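Local atomic coordinates of xyloglucan-specific endo-beta-1,4-glucanase (Uncultured bacterium, PDB entry 4W88), a protein that hydrolyses internal beta-1,4-glucosidic bonds of the xyloglucan backbone, as an endo-acting glucanase of glycoside hydrolase family 5. Residues D1-V5 / I212-I218; L9-N13 / V299-I303; I99-H103 / A126-Q130; Y138-F144 / N187-L193. The protein carries 1 engineered substitution. All coordinates share one frame; numbering follows the deposited sequence.

How the contacts relate
All four contacts belong to one eight-stranded parallel beta/alpha barrel. Contact 1 and contact 2 are joined by helix 3-9, whose start meets the loop before strand 218-223, while the turn following its end packs against strand 300-305. Contact 4 lies about 12 Å, centre to centre, from both contact 1 and contact 3. It meets the first through Arg4 NH1 and Asp190 O, 2.7 Å apart, and the second where the rings of Trp128 and Phe144 pack. Contacts 2 and 3, centres about 21 Å apart, still touch through Phe302 and Ile99. In contact 3 the Asp101 side chain is about 10 Å from a bound glucose unit.

Contact 1 of 4, residues D1-V5 / I212-I218; sequences DRSRV and IPSDPNI
Arg2 buries by far the most surface where the N-terminal turn meets the loop leading into strand 218-223 of the beta/alpha barrel, with Pro216, Asn217 and Val5 next. Arg2 occupies the N-cap position of helix 3-9 and sends an extended side chain across the loop, its CG anti to its own carbonyl carbon (chi1 -62°). The guanidinium then reads two backbone carbonyls at its edge. NH2 gives a fairly straight bond to Pro213 O (2.9 Å, 162° at the hydrogen), lying in both the carbonyl and the guanidinium plane. NH1 reaches Asp215 O at the same length but more bent, with the oxygen tilted from the guanidinium plane. The methyl CG2 of Ile212 lies over one face of the group, 3.8 Å from NH2.

Pro216 lies beside the start of the chain, its CB 3.8 Å from Asp1 O, while its carbonyl receives a water that also donates to Ile218 O and accepts from Arg2 NH1. This water ties the cap residue to both sides of Asn217. Asn217 is held from within its loop as well: its N donates to Asp215 OD1, an Asx turn. Asp215 OD2 is in turn paired with Arg182 of helix 164-182 in a salt bridge.

On the helix side, Val5 rests its CG2 on Asn217 CA, 3.6 Å away. Arg4 NH1 has its stronger partner in Asp190 O; its bond to Asn217 OD1 (3.1 Å) is weak, made at the guanidinium edge with the amide plane turned 84° from it.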
# COMPACT_ATOMS: atom_id res chain seq x y z
N ASP A 1 16.10 -3.59 18.70
CA ASP A 1 16.86 -3.69 17.45
C ASP A 1 15.91 -4.13 16.33
O ASP A 1 15.50 -5.29 16.24
CB ASP A 1 18.01 -4.68 17.58
CG ASP A 1 18.92 -4.67 16.37
OD1 ASP A 1 18.65 -3.88 15.45
OD2 ASP A 1 19.90 -5.43 16.30
N ARG A 2 15.56 -3.17 15.50
CA ARG A 2 14.74 -3.41 14.30
C ARG A 2 15.56 -3.37 13.00
O ARG A 2 15.02 -3.24 11.89
CB ARG A 2 13.68 -2.37 14.26
CG ARG A 2 12.76 -2.45 15.47
CD ARG A 2 11.80 -1.29 15.53
NE ARG A 2 11.04 -1.36 16.78
CZ ARG A 2 9.96 -2.12 16.97
NH1 ARG A 2 9.51 -2.93 16.05
NH2 ARG A 2 9.37 -2.12 18.15
N SER A 3 16.85 -3.57 13.11
CA SER A 3 17.70 -3.31 11.97
C SER A 3 17.50 -4.35 10.83
O SER A 3 17.76 -4.04 9.68
CB SER A 3 19.14 -3.22 12.43
OG SER A 3 19.49 -4.43 12.95
N ARG A 4 17.06 -5.58 11.13
CA ARG A 4 16.69 -6.50 10.05
C ARG A 4 15.68 -5.95 9.04
O ARG A 4 15.83 -6.09 7.83
CB ARG A 4 16.11 -7.78 10.63
CG ARG A 4 15.83 -8.80 9.60
CD ARG A 4 15.84 -10.22 10.17
NE ARG A 4 15.34 -11.13 9.14
CZ ARG A 4 14.05 -11.32 8.90
NH1 ARG A 4 13.18 -10.59 9.53
NH2 ARG A 4 13.65 -12.12 7.92
N VAL A 5 14.67 -5.26 9.56
CA VAL A 5 13.64 -4.68 8.69
C VAL A 5 14.27 -3.55 7.85
O VAL A 5 14.08 -3.49 6.65
CB VAL A 5 12.46 -4.10 9.47
CG1 VAL A 5 11.48 -3.45 8.51
CG2 VAL A 5 11.79 -5.18 10.29
N ILE A 212 3.08 0.97 19.03
CA ILE A 212 4.13 0.32 18.29
C ILE A 212 4.33 -1.08 18.87
O ILE A 212 4.72 -1.24 20.02
CB ILE A 212 5.45 1.09 18.42
CG1 ILE A 212 5.27 2.56 18.02
CG2 ILE A 212 6.58 0.39 17.66
CD1 ILE A 212 4.76 2.77 16.62
N PRO A 213 4.14 -2.12 18.07
CA PRO A 213 4.36 -3.47 18.58
C PRO A 213 5.77 -3.73 19.06
O PRO A 213 6.75 -3.23 18.50
CB PRO A 213 4.11 -4.33 17.36
CG PRO A 213 3.23 -3.50 16.47
CD PRO A 213 3.78 -2.16 16.64
N SER A 214 5.88 -4.55 20.11
CA SER A 214 7.20 -5.00 20.54
C SER A 214 7.84 -5.97 19.50
O SER A 214 9.08 -6.19 19.50
CB SER A 214 7.15 -5.57 21.97
OG SER A 214 6.24 -6.65 21.94
N ASP A 215 7.06 -6.56 18.60
CA ASP A 215 7.63 -7.46 17.56
C ASP A 215 8.67 -6.65 16.77
O ASP A 215 8.38 -5.57 16.29
CB ASP A 215 6.49 -7.92 16.69
CG ASP A 215 6.86 -8.96 15.68
OD1 ASP A 215 7.79 -8.75 14.89
OD2 ASP A 215 6.12 -9.94 15.61
N PRO A 216 9.87 -7.20 16.65
CA PRO A 216 10.97 -6.42 16.01
C PRO A 216 10.94 -6.42 14.49
O PRO A 216 11.72 -5.71 13.86
CB PRO A 216 12.22 -7.15 16.49
CG PRO A 216 11.75 -8.57 16.73
CD PRO A 216 10.33 -8.50 17.19
N ASN A 217 10.03 -7.24 13.93
CA ASN A 217 9.91 -7.41 12.48
C ASN A 217 8.65 -6.80 11.89
O ASN A 217 7.97 -7.42 11.05
CB ASN A 217 10.07 -8.88 12.09
CG ASN A 217 11.49 -9.35 12.35
OD1 ASN A 217 12.44 -8.79 11.88
ND2 ASN A 217 11.63 -10.39 13.12
N ILE A 218 8.45 -5.54 12.25
CA ILE A 218 7.36 -4.77 11.73
C ILE A 218 7.82 -3.49 11.08
O ILE A 218 8.95 -3.00 11.28
CB ILE A 218 6.28 -4.50 12.79
CG1 ILE A 218 6.79 -3.58 13.90
CG2 ILE A 218 5.77 -5.79 13.34
CD1 ILE A 218 6.72 -2.09 13.57
O HOH W 1 10.52 -3.36 13.47

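Contact 2 of 4, residues L9-N13 / V299-I303; sequences LSNIN and VKCFI
Lys300 of the last barrel strand, 300-305, reaches across to the turn that joins helix 3-9 to the first strand of the beta/alpha barrel. Its chain bends at chi2 (-63°), which lays the methylenes along the type I turn from Leu9 to Ile12: CG is 4.1 Å from Ile12 CB, and CE is 3.5 Å from Leu9 O. At the end of the chain, NZ makes a weak hydrogen bond to Ile12 O (2.9 Å), and also donates to a water that in turn donates to Ser10 O. Cys301 takes part through its backbone, where another water accepts from its N and donates to Asn13 O (3.0 Å). Asn13 O also accepts from His338, while the Asn13 amide is held by Gly54 and Val336. Phe302 faces the barrel interior among Val268, Ile99 and Ala57, and its CZ meets Ile12 CD1 at 4.2 Å, the two side chains crossing at about a right angle. The chemistry is thus divided: apolar groups meet on the inner side, whereas the ammonium and two waters serve backbone carbonyls of the turn and of Asn13 just after it. A positive charge beside Ile12 O probably draws electron density toward that oxygen.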
# COMPACT_ATOMS: atom_id res chain seq x y z
N LEU A 9 14.43 -3.43 3.68
CA LEU A 9 13.87 -2.32 2.91
C LEU A 9 14.97 -1.58 2.12
O LEU A 9 14.65 -1.01 1.08
CB LEU A 9 13.18 -1.35 3.85
CG LEU A 9 11.92 -1.90 4.54
CD1 LEU A 9 11.44 -0.96 5.65
CD2 LEU A 9 10.80 -2.16 3.53
N SER A 10 16.21 -1.53 2.61
CA SER A 10 17.26 -0.81 1.91
C SER A 10 17.57 -1.35 0.53
O SER A 10 18.20 -0.68 -0.26
CB SER A 10 18.56 -0.80 2.74
OG SER A 10 19.21 -2.07 2.77
N ASN A 11 17.14 -2.58 0.26
CA ASN A 11 17.32 -3.20 -1.05
C ASN A 11 16.37 -2.66 -2.13
O ASN A 11 16.57 -2.95 -3.31
CB ASN A 11 17.19 -4.73 -0.94
CG ASN A 11 18.30 -5.32 -0.17
OD1 ASN A 11 19.44 -5.29 -0.63
ND2 ASN A 11 18.03 -5.72 1.07
N ILE A 12 15.36 -1.93 -1.71
CA ILE A 12 14.35 -1.41 -2.63
C ILE A 12 14.87 -0.10 -3.23
O ILE A 12 15.31 0.80 -2.52
CB ILE A 12 13.02 -1.14 -1.89
CG1 ILE A 12 12.47 -2.43 -1.38
CG2 ILE A 12 12.05 -0.42 -2.81
CD1 ILE A 12 11.23 -2.32 -0.51
N ASN A 13 14.76 0.02 -4.54
CA ASN A 13 14.96 1.31 -5.23
C ASN A 13 13.72 2.15 -4.99
O ASN A 13 13.75 3.13 -4.25
CB ASN A 13 15.22 1.11 -6.74
CG ASN A 13 15.40 2.43 -7.47
OD1 ASN A 13 15.80 3.45 -6.86
ND2 ASN A 13 15.12 2.44 -8.77
N VAL A 299 13.80 6.31 3.38
CA VAL A 299 12.42 5.79 3.40
C VAL A 299 12.00 5.50 1.97
O VAL A 299 12.23 6.31 1.06
CB VAL A 299 11.48 6.81 4.08
CG1 VAL A 299 10.02 6.37 4.01
CG2 VAL A 299 11.91 7.03 5.52
N LYS A 300 11.40 4.33 1.78
CA LYS A 300 10.98 3.87 0.47
C LYS A 300 9.49 4.15 0.23
O LYS A 300 8.69 4.21 1.21
CB LYS A 300 11.27 2.38 0.33
CG LYS A 300 12.72 2.01 0.68
CD LYS A 300 13.72 2.69 -0.28
CE LYS A 300 15.14 2.34 0.11
NZ LYS A 300 15.99 3.07 -0.82
N CYS A 301 9.14 4.31 -1.04
CA CYS A 301 7.76 4.50 -1.40
C CYS A 301 7.39 3.59 -2.56
O CYS A 301 8.26 3.11 -3.33
CB CYS A 301 7.48 5.98 -1.78
SG CYS A 301 8.30 6.64 -3.20
N PHE A 302 6.07 3.40 -2.68
CA PHE A 302 5.45 2.64 -3.74
C PHE A 302 4.45 3.52 -4.47
O PHE A 302 3.51 4.06 -3.85
CB PHE A 302 4.72 1.41 -3.17
CG PHE A 302 5.60 0.32 -2.64
CD1 PHE A 302 6.38 0.51 -1.49
CD2 PHE A 302 5.67 -0.91 -3.27
CE1 PHE A 302 7.21 -0.50 -1.01
CE2 PHE A 302 6.50 -1.91 -2.78
CZ PHE A 302 7.29 -1.71 -1.69
N ILE A 303 4.59 3.64 -5.78
CA ILE A 303 3.77 4.57 -6.57
C ILE A 303 2.47 3.88 -6.98
O ILE A 303 2.48 2.72 -7.43
CB ILE A 303 4.57 5.06 -7.83
CG1 ILE A 303 5.92 5.61 -7.44
CG2 ILE A 303 3.73 6.05 -8.62
CD1 ILE A 303 5.85 6.68 -6.30
O HOH W 2 18.51 2.19 0.08
O HOH W 3 11.60 4.59 -2.79

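Contact 3 of 4, residues I99-H103 / A126-Q130; sequences ILDTH and AIWKQ
Apolar contact dominates between Thr102 and Trp128. The methyl CG2 of Thr102 comes to 3.6 Å from Trp128 NE1 and 3.9 Å from CE2, oblique to the indole, and also approaches Ile127 CG2 at 4.3 Å. At the far end of the indole, CH2 lies 4.5 Å from Leu100 CG, so the ring spans Leu100 and Thr102, whose CB atoms are both directed at the helix.

Aromatic C-H to carbonyl contact adds to this: Leu100 O sits at the indole edge, in the ring plane, 3.6 Å from CH2. The unit is a beta/alpha pair of the eight-stranded barrel, strand 97-101 being covered on its outer side by helix 117-134, with the rings of Phe144 and Phe177 also meeting Trp128.

Hydrogen bonds run beside the interface instead of across it. Trp128 NE1 and Thr102 OG1 both bond to Gly146 O, so one carbonyl just after the neighbouring strand 142-145 serves both partners. Toward the barrel interior, His103 ND1 donates almost straight (2.7 Å, 173°) to the syn lone pair of Asp101 OD2, with that oxygen in the imidazole plane. Asp101 OD1 accepts from Val62 N, and His103 NE2 binds a TRIS molecule, probably from the crystallisation liquor.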
# COMPACT_ATOMS: atom_id res chain seq x y z
N ILE A 99 4.85 -6.54 -1.60
CA ILE A 99 3.87 -6.37 -0.55
C ILE A 99 2.56 -6.91 -1.01
O ILE A 99 2.05 -6.51 -2.02
CB ILE A 99 3.70 -4.90 -0.10
CG1 ILE A 99 5.01 -4.32 0.45
CG2 ILE A 99 2.51 -4.74 0.82
CD1 ILE A 99 4.91 -2.80 0.70
N LEU A 100 2.02 -7.83 -0.20
CA LEU A 100 0.65 -8.32 -0.33
C LEU A 100 -0.22 -7.66 0.76
O LEU A 100 0.11 -7.76 1.94
CB LEU A 100 0.59 -9.82 -0.08
CG LEU A 100 -0.77 -10.48 -0.17
CD1 LEU A 100 -1.42 -10.32 -1.54
CD2 LEU A 100 -0.61 -11.95 0.26
N ASP A 101 -1.31 -6.98 0.37
CA ASP A 101 -2.21 -6.43 1.35
C ASP A 101 -3.59 -7.08 1.35
O ASP A 101 -3.85 -8.01 0.56
CB ASP A 101 -2.32 -4.90 1.22
CG ASP A 101 -3.30 -4.38 0.16
OD1 ASP A 101 -4.03 -5.15 -0.44
OD2 ASP A 101 -3.34 -3.07 0.04
N THR A 102 -4.46 -6.62 2.26
CA THR A 102 -5.90 -6.63 2.00
C THR A 102 -6.25 -5.17 1.66
O THR A 102 -5.61 -4.23 2.17
CB THR A 102 -6.74 -7.13 3.19
OG1 THR A 102 -6.82 -6.16 4.28
CG2 THR A 102 -6.27 -8.46 3.69
N HIS A 103 -7.28 -4.97 0.85
CA HIS A 103 -7.48 -3.70 0.21
C HIS A 103 -8.88 -3.11 0.49
O HIS A 103 -9.07 -2.59 1.60
CB HIS A 103 -7.04 -3.71 -1.26
CG HIS A 103 -6.54 -2.36 -1.70
ND1 HIS A 103 -5.27 -1.91 -1.37
CD2 HIS A 103 -7.10 -1.38 -2.44
CE1 HIS A 103 -5.10 -0.71 -1.89
NE2 HIS A 103 -6.20 -0.37 -2.54
N ALA A 126 -8.81 -14.34 10.65
CA ALA A 126 -9.15 -15.47 9.85
C ALA A 126 -8.64 -15.42 8.41
O ALA A 126 -8.20 -16.46 7.84
CB ALA A 126 -10.64 -15.72 9.88
N ILE A 127 -8.65 -14.21 7.80
CA ILE A 127 -8.21 -14.04 6.44
C ILE A 127 -6.66 -14.22 6.49
O ILE A 127 -6.10 -14.94 5.64
CB ILE A 127 -8.61 -12.67 5.93
CG1 ILE A 127 -10.16 -12.57 5.74
CG2 ILE A 127 -7.91 -12.33 4.60
CD1 ILE A 127 -10.65 -11.14 5.56
N TRP A 128 -6.00 -13.53 7.43
CA TRP A 128 -4.56 -13.54 7.47
C TRP A 128 -3.99 -14.88 7.85
O TRP A 128 -2.87 -15.23 7.37
CB TRP A 128 -4.01 -12.40 8.31
CG TRP A 128 -3.90 -11.15 7.51
CD1 TRP A 128 -4.68 -10.04 7.59
CD2 TRP A 128 -3.02 -10.95 6.41
NE1 TRP A 128 -4.31 -9.13 6.59
CE2 TRP A 128 -3.28 -9.67 5.88
CE3 TRP A 128 -1.99 -11.72 5.85
CZ2 TRP A 128 -2.54 -9.15 4.79
CZ3 TRP A 128 -1.30 -11.22 4.77
CH2 TRP A 128 -1.59 -9.97 4.22
N LYS A 129 -4.69 -15.67 8.69
CA LYS A 129 -4.20 -17.03 8.94
C LYS A 129 -4.09 -17.81 7.61
O LYS A 129 -3.10 -18.51 7.39
CB LYS A 129 -5.10 -17.77 9.94
CG LYS A 129 -4.82 -19.25 10.21
CD LYS A 129 -5.72 -19.77 11.35
CE LYS A 129 -5.30 -21.09 11.92
NZ LYS A 129 -5.67 -22.12 11.01
N GLN A 130 -5.13 -17.68 6.75
CA GLN A 130 -5.14 -18.38 5.50
C GLN A 130 -4.07 -17.89 4.55
O GLN A 130 -3.40 -18.71 3.88
CB GLN A 130 -6.48 -18.30 4.79
CG GLN A 130 -7.60 -18.93 5.55
CD GLN A 130 -8.93 -18.66 4.87
OE1 GLN A 130 -9.26 -19.19 3.80
NE2 GLN A 130 -9.67 -17.74 5.47

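Contact 4 of 4, residues Y138-F144 / N187-L193; sequences YDEKLMF and NNADRVL
Arg191 leaves its backbone with CG anti to N (chi1 -172°) and then bends at chi3 (-49°), a course that carries CD over the Phe144 ring and turns the guanidinium toward the loop before strand 142-145. CD stands 3.5 Å from the ring centroid, nearly on the normal, in a CH-pi contact. Beyond it the guanidinium is ringed at its edge by oxygens. NH1 and NH2 both grip Tyr138 O, the latter at 2.9 Å; NH1 also bonds to Asp139 O and, straightest, to Leu142 O (165°). On another edge, NE and NH2 share Asn188 OD1, with NE 2.8 Å from it. Six bonds to four oxygens, three backbone carbonyls and one amide, therefore fix the buried cation's rotation, and they probably spread its charge. Tyr138 O takes a third donor, Asn187 ND2, from above its carbonyl plane. A water joins Glu140 O and Leu142 O to Val192 N. Farther along, Phe144 N bonds to Val192 O (3.2 Å), and Phe144 pairs with Leu193 in a parallel bridge, CD2 to CD2 3.8 Å. This places adjacent barrel strands 142-145 and 193-196 together, with Phe144 and Leu193 facing helix 164-182 at Val181 and Met143, a selenomethionine, meeting Leu9 of helix 3-9.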
# COMPACT_ATOMS: atom_id res chain seq x y z
N TYR A 138 7.49 -18.69 1.53
CA TYR A 138 8.04 -17.62 0.69
C TYR A 138 9.08 -16.87 1.51
O TYR A 138 8.95 -16.75 2.74
CB TYR A 138 6.93 -16.69 0.22
CG TYR A 138 6.08 -17.22 -0.92
CD1 TYR A 138 5.39 -18.41 -0.77
CD2 TYR A 138 6.01 -16.56 -2.13
CE1 TYR A 138 4.57 -18.91 -1.76
CE2 TYR A 138 5.21 -17.05 -3.13
CZ TYR A 138 4.55 -18.29 -2.97
OH TYR A 138 3.77 -18.80 -3.99
N ASP A 139 10.13 -16.39 0.83
CA ASP A 139 11.24 -15.76 1.52
C ASP A 139 10.98 -14.32 2.01
O ASP A 139 9.84 -13.82 1.91
CB ASP A 139 12.52 -15.90 0.67
CG ASP A 139 12.61 -14.92 -0.47
OD1 ASP A 139 11.84 -13.92 -0.52
OD2 ASP A 139 13.47 -15.23 -1.33
N GLU A 140 12.02 -13.73 2.62
CA GLU A 140 11.87 -12.48 3.32
C GLU A 140 11.59 -11.25 2.39
O GLU A 140 11.38 -10.11 2.90
CB GLU A 140 13.13 -12.24 4.17
CG GLU A 140 14.31 -11.63 3.41
CD GLU A 140 15.02 -12.48 2.33
OE1 GLU A 140 14.92 -13.72 2.39
OE2 GLU A 140 15.70 -11.88 1.39
N LYS A 141 11.73 -11.43 1.09
CA LYS A 141 11.42 -10.38 0.17
C LYS A 141 9.87 -10.15 0.08
O LYS A 141 9.44 -9.08 -0.39
CB LYS A 141 11.95 -10.65 -1.21
CG LYS A 141 13.48 -10.80 -1.33
CD LYS A 141 14.02 -10.79 -2.77
CE LYS A 141 15.47 -11.11 -2.85
NZ LYS A 141 15.82 -10.75 -4.26
N LEU A 142 9.07 -11.13 0.49
CA LEU A 142 7.60 -10.98 0.54
C LEU A 142 7.23 -10.45 1.96
O LEU A 142 7.54 -11.08 2.99
CB LEU A 142 6.88 -12.30 0.30
CG LEU A 142 5.32 -12.33 0.48
CD1 LEU A 142 4.69 -11.35 -0.46
CD2 LEU A 142 4.79 -13.69 0.20
N MSE A 143 6.50 -9.32 1.96
CA MSE A 143 6.03 -8.64 3.16
C MSE A 143 4.52 -8.58 3.09
O MSE A 143 3.92 -8.63 1.98
CB MSE A 143 6.62 -7.25 3.12
CG MSE A 143 8.14 -7.27 3.02
SE MSE A 143 8.94 -5.48 3.12
CE MSE A 143 8.68 -4.87 1.31
N PHE A 144 3.88 -8.56 4.27
CA PHE A 144 2.44 -8.49 4.37
C PHE A 144 2.05 -7.15 5.00
O PHE A 144 2.63 -6.73 6.01
CB PHE A 144 1.87 -9.59 5.28
CG PHE A 144 2.12 -11.02 4.86
CD1 PHE A 144 2.35 -11.43 3.53
CD2 PHE A 144 1.99 -12.03 5.84
CE1 PHE A 144 2.57 -12.77 3.22
CE2 PHE A 144 2.13 -13.35 5.51
CZ PHE A 144 2.42 -13.72 4.20
N ASN A 187 8.41 -19.26 7.71
CA ASN A 187 9.03 -17.98 7.39
C ASN A 187 8.16 -16.81 7.87
O ASN A 187 8.62 -15.66 7.90
CB ASN A 187 9.33 -17.81 5.88
CG ASN A 187 10.36 -18.81 5.36
OD1 ASN A 187 11.07 -19.47 6.12
ND2 ASN A 187 10.49 -18.88 4.03
N ASN A 188 6.91 -17.10 8.25
CA ASN A 188 6.10 -16.08 8.83
C ASN A 188 6.49 -15.70 10.27
O ASN A 188 5.95 -14.70 10.76
CB ASN A 188 4.63 -16.42 8.79
CG ASN A 188 4.12 -16.70 7.41
OD1 ASN A 188 4.48 -16.05 6.45
ND2 ASN A 188 3.27 -17.71 7.31
N ALA A 189 7.42 -16.43 10.89
CA ALA A 189 7.85 -16.05 12.23
C ALA A 189 8.55 -14.70 12.28
O ALA A 189 8.44 -13.98 13.27
CB ALA A 189 8.71 -17.14 12.84
N ASP A 190 9.26 -14.38 11.20
CA ASP A 190 10.04 -13.16 11.12
C ASP A 190 9.87 -12.36 9.82
O ASP A 190 10.60 -11.40 9.56
CB ASP A 190 11.51 -13.47 11.42
CG ASP A 190 12.16 -14.45 10.50
OD1 ASP A 190 11.49 -14.94 9.57
OD2 ASP A 190 13.40 -14.77 10.75
N ARG A 191 8.85 -12.71 9.02
CA ARG A 191 8.47 -11.90 7.88
C ARG A 191 8.20 -10.47 8.29
O ARG A 191 7.61 -10.24 9.38
CB ARG A 191 7.18 -12.50 7.25
CG ARG A 191 6.79 -11.88 5.95
CD ARG A 191 5.66 -12.57 5.23
NE ARG A 191 5.78 -13.99 5.10
CZ ARG A 191 6.67 -14.64 4.36
NH1 ARG A 191 7.51 -13.97 3.57
NH2 ARG A 191 6.73 -15.95 4.41
N VAL A 192 8.56 -9.51 7.43
CA VAL A 192 8.17 -8.15 7.73
C VAL A 192 6.63 -8.02 7.63
O VAL A 192 6.05 -8.25 6.56
CB VAL A 192 8.86 -7.12 6.81
CG1 VAL A 192 8.45 -5.65 7.12
CG2 VAL A 192 10.37 -7.28 6.87
N LEU A 193 6.03 -7.50 8.72
CA LEU A 193 4.63 -7.23 8.76
C LEU A 193 4.39 -5.74 8.87
O LEU A 193 4.97 -5.11 9.74
CB LEU A 193 3.94 -7.96 9.90
CG LEU A 193 4.17 -9.45 9.97
CD1 LEU A 193 3.42 -10.14 11.09
CD2 LEU A 193 3.83 -10.18 8.66
O HOH W 4 9.46 -10.07 4.77